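Local structure of CigR Protein (Salmonella enterica subsp. enterica serovar Typhimurium, 4EW5) at residues 76-82 with 94-100. The protein is a putative inner membrane protein of unestablished molecular function, represented here by its folded C-terminal domain. Numbering follows the deposited sequence.
Sequences IVGDNLV and IINGVFD
I76 lies over one face of the F99 ring, its CG1 4.1 Å from the ring centroid in a CH-pi contact displaced toward the rim. Within the type II' turn V77-N80, the D79 carbonyl meets the ring edge and accepts the backbone N-H of F99 (O to N 2.9 Å). The D79 carboxylate runs beside that of D100, OD2 to OD1 3.5 Å, a pairing of like charges that may raise the proton affinity of one of them. N80, with CG anti to its carbonyl carbon (chi1 -52°), brings OD1 to two donors: G97 N at 3.0 Å, in the carbonyl plane on a lone pair, and N96 ND2 at 3.1 Å from above that plane. L81 and I95 form an antiparallel hydrogen-bonded pair, L81 N to I95 O 2.9 Å and I95 N to L81 O 2.8 Å, side chains alongside each other; L81 CB also touches V98 CG2 and F99 CE2. V82 pairs with I94 on the other sheet face. The contact forms the open end of hairpin 80-85/91-95, continued by the chain after strand 91-95, with L81, V98 and F99 packed against helix 11-26 and W74 of strand 72-77 against L81 and I95.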
ATOM      1  N   ILE A  76      -7.738  14.427  -6.776  1.00 19.22           N
ATOM      2  CA  ILE A  76      -6.901  15.283  -5.958  1.00 21.83           C
ATOM      3  C   ILE A  76      -7.848  16.218  -5.167  1.00 22.91           C
ATOM      4  O   ILE A  76      -8.603  16.999  -5.749  1.00 23.30           O
ATOM      5  CB  ILE A  76      -5.985  16.132  -6.815  1.00 21.95           C
ATOM      6  CG1 ILE A  76      -5.186  15.247  -7.860  1.00 20.89           C
ATOM      7  CG2 ILE A  76      -4.987  16.948  -5.956  1.00 21.86           C
ATOM      8  CD1 ILE A  76      -4.260  16.106  -8.756  1.00 22.92           C
ATOM      9  N   VAL A  77      -7.725  16.175  -3.854  1.00 23.39           N
ATOM     10  CA  VAL A  77      -8.555  16.962  -2.921  1.00 23.57           C
ATOM     11  C   VAL A  77      -7.586  17.665  -1.999  1.00 23.98           C
ATOM     12  O   VAL A  77      -6.877  17.003  -1.252  1.00 25.27           O
ATOM     13  CB  VAL A  77      -9.475  16.030  -2.131  1.00 22.52           C
ATOM     14  CG1 VAL A  77     -10.292  16.817  -1.101  1.00 26.15           C
ATOM     15  CG2 VAL A  77     -10.386  15.328  -3.095  1.00 22.45           C
ATOM     16  N   GLY A  78      -7.407  18.984  -2.183  1.00 23.85           N
ATOM     17  CA  GLY A  78      -6.401  19.722  -1.440  1.00 25.07           C
ATOM     18  C   GLY A  78      -5.080  19.187  -1.955  1.00 26.83           C
ATOM     19  O   GLY A  78      -4.837  19.155  -3.196  1.00 27.29           O
ATOM     20  N   ASP A  79      -4.230  18.763  -1.039  1.00 27.38           N
ATOM     21  CA  ASP A  79      -2.977  18.051  -1.452  1.00 27.04           C
ATOM     22  C   ASP A  79      -3.007  16.526  -1.207  1.00 24.86           C
ATOM     23  O   ASP A  79      -1.956  15.884  -1.163  1.00 25.57           O
ATOM     24  CB  ASP A  79      -1.747  18.703  -0.885  1.00 30.42           C
ATOM     25  CG  ASP A  79      -1.693  18.677   0.633  1.00 32.86           C
ATOM     26  OD1 ASP A  79      -2.677  18.190   1.239  1.00 35.05           O
ATOM     27  OD2 ASP A  79      -0.681  19.162   1.171  1.00 34.13           O
ATOM     28  N   ASN A  80      -4.207  15.969  -1.120  1.00 24.48           N
ATOM     29  CA  ASN A  80      -4.403  14.547  -0.788  1.00 24.23           C
ATOM     30  C   ASN A  80      -4.884  13.742  -1.960  1.00 21.68           C
ATOM     31  O   ASN A  80      -5.550  14.279  -2.907  1.00 21.39           O
ATOM     32  CB  ASN A  80      -5.412  14.465   0.314  1.00 25.54           C
ATOM     33  CG  ASN A  80      -5.048  15.388   1.507  1.00 28.33           C
ATOM     34  OD1 ASN A  80      -3.925  15.334   2.044  1.00 29.51           O
ATOM     35  ND2 ASN A  80      -5.929  16.374   1.796  1.00 32.02           N
ATOM     36  N   LEU A  81      -4.679  12.432  -1.897  1.00 22.28           N
ATOM     37  CA  LEU A  81      -5.187  11.575  -2.958  1.00 20.47           C
ATOM     38  C   LEU A  81      -6.409  10.846  -2.381  1.00 21.98           C
ATOM     39  O   LEU A  81      -6.282  10.164  -1.343  1.00 24.17           O
ATOM     40  CB  LEU A  81      -4.124  10.543  -3.337  1.00 21.48           C
ATOM     41  CG  LEU A  81      -4.479   9.509  -4.393  1.00 21.84           C
ATOM     42  CD1 LEU A  81      -5.009  10.097  -5.708  1.00 22.73           C
ATOM     43  CD2 LEU A  81      -3.279   8.543  -4.612  1.00 22.09           C
ATOM     44  N   VAL A  82      -7.557  10.903  -3.049  1.00 19.77           N
ATOM     45  CA  VAL A  82      -8.825  10.457  -2.427  1.00 19.26           C
ATOM     46  C   VAL A  82      -9.618   9.646  -3.436  1.00 18.99           C
ATOM     47  O   VAL A  82      -9.825  10.103  -4.567  1.00 19.54           O
ATOM     48  CB  VAL A  82      -9.653  11.673  -1.951  1.00 21.67           C
ATOM     49  CG1 VAL A  82     -10.898  11.158  -1.201  1.00 20.95           C
ATOM     50  CG2 VAL A  82      -8.796  12.622  -1.085  1.00 21.37           C
ATOM     51  N   ILE A  94      -8.402   7.545   1.662  1.00 20.73           N
ATOM     52  CA  ILE A  94      -7.749   8.792   1.737  1.00 21.59           C
ATOM     53  C   ILE A  94      -6.246   8.478   1.955  1.00 21.99           C
ATOM     54  O   ILE A  94      -5.868   7.760   2.869  1.00 22.21           O
ATOM     55  CB  ILE A  94      -8.206   9.629   2.952  1.00 22.92           C
ATOM     56  CG1 ILE A  94      -9.720   9.898   2.898  1.00 23.70           C
ATOM     57  CG2 ILE A  94      -7.434  10.961   3.055  1.00 22.25           C
ATOM     58  CD1 ILE A  94     -10.250  10.293   4.271  1.00 24.07           C
ATOM     59  N   ILE A  95      -5.404   9.039   1.123  1.00 21.22           N
ATOM     60  CA  ILE A  95      -3.946   9.015   1.328  1.00 21.37           C
ATOM     61  C   ILE A  95      -3.465  10.423   1.391  1.00 21.75           C
ATOM     62  O   ILE A  95      -3.414  11.156   0.400  1.00 21.81           O
ATOM     63  CB  ILE A  95      -3.280   8.258   0.164  1.00 23.31           C
ATOM     64  CG1 ILE A  95      -3.951   6.892   0.040  1.00 25.58           C
ATOM     65  CG2 ILE A  95      -1.778   8.140   0.338  1.00 22.42           C
ATOM     66  CD1 ILE A  95      -3.573   6.150  -1.222  1.00 26.21           C
ATOM     67  N   ASN A  96      -3.128  10.872   2.582  1.00 24.45           N
ATOM     68  CA  ASN A  96      -2.794  12.270   2.789  1.00 25.66           C
ATOM     69  C   ASN A  96      -1.386  12.718   2.346  1.00 23.27           C
ATOM     70  O   ASN A  96      -0.425  11.960   2.377  1.00 23.38           O
ATOM     71  CB  ASN A  96      -2.987  12.608   4.278  1.00 30.14           C
ATOM     72  CG  ASN A  96      -4.464  12.642   4.687  1.00 32.40           C
ATOM     73  OD1 ASN A  96      -4.827  12.057   5.672  1.00 39.30           O
ATOM     74  ND2 ASN A  96      -5.298  13.296   3.909  1.00 31.71           N
ATOM     75  N   GLY A  97      -1.309  13.936   1.861  1.00 23.69           N
ATOM     76  CA  GLY A  97      -0.081  14.600   1.583  1.00 24.23           C
ATOM     77  C   GLY A  97       0.657  14.256   0.296  1.00 24.89           C
ATOM     78  O   GLY A  97       1.780  14.769   0.063  1.00 25.83           O
ATOM     79  N   VAL A  98       0.004  13.440  -0.532  1.00 23.49           N
ATOM     80  CA  VAL A  98       0.621  12.902  -1.751  1.00 22.69           C
ATOM     81  C   VAL A  98       1.119  13.991  -2.686  1.00 22.63           C
ATOM     82  O   VAL A  98       2.157  13.858  -3.264  1.00 23.91           O
ATOM     83  CB  VAL A  98      -0.410  11.977  -2.445  1.00 20.88           C
ATOM     84  CG1 VAL A  98      -0.027  11.681  -3.915  1.00 20.05           C
ATOM     85  CG2 VAL A  98      -0.501  10.682  -1.632  1.00 21.28           C
ATOM     86  N   PHE A  99       0.392  15.105  -2.750  1.00 22.99           N
ATOM     87  CA  PHE A  99       0.649  16.210  -3.688  1.00 24.63           C
ATOM     88  C   PHE A  99       1.212  17.468  -3.041  1.00 25.74           C
ATOM     89  O   PHE A  99       1.283  18.560  -3.664  1.00 25.80           O
ATOM     90  CB  PHE A  99      -0.622  16.550  -4.458  1.00 24.19           C
ATOM     91  CG  PHE A  99      -1.211  15.393  -5.180  1.00 23.57           C
ATOM     92  CD1 PHE A  99      -0.697  14.952  -6.424  1.00 24.97           C
ATOM     93  CD2 PHE A  99      -2.244  14.707  -4.636  1.00 21.61           C
ATOM     94  CE1 PHE A  99      -1.275  13.824  -7.032  1.00 23.47           C
ATOM     95  CE2 PHE A  99      -2.838  13.641  -5.246  1.00 21.34           C
ATOM     96  CZ  PHE A  99      -2.379  13.188  -6.464  1.00 21.69           C
ATOM     97  N   ASP A 100       1.674  17.326  -1.814  1.00 27.14           N
ATOM     98  CA  ASP A 100       2.338  18.428  -1.104  1.00 29.71           C
ATOM     99  C   ASP A 100       3.599  18.821  -1.829  1.00 31.03           C
ATOM    100  O   ASP A 100       4.187  18.062  -2.598  1.00 27.66           O
ATOM    101  CB  ASP A 100       2.623  18.017   0.324  1.00 32.05           C
ATOM    102  CG  ASP A 100       2.827  19.215   1.283  1.00 41.87           C
ATOM    103  OD1 ASP A 100       2.597  20.411   0.957  1.00 41.59           O
ATOM    104  OD2 ASP A 100       3.231  18.924   2.421  1.00 47.16           O
TER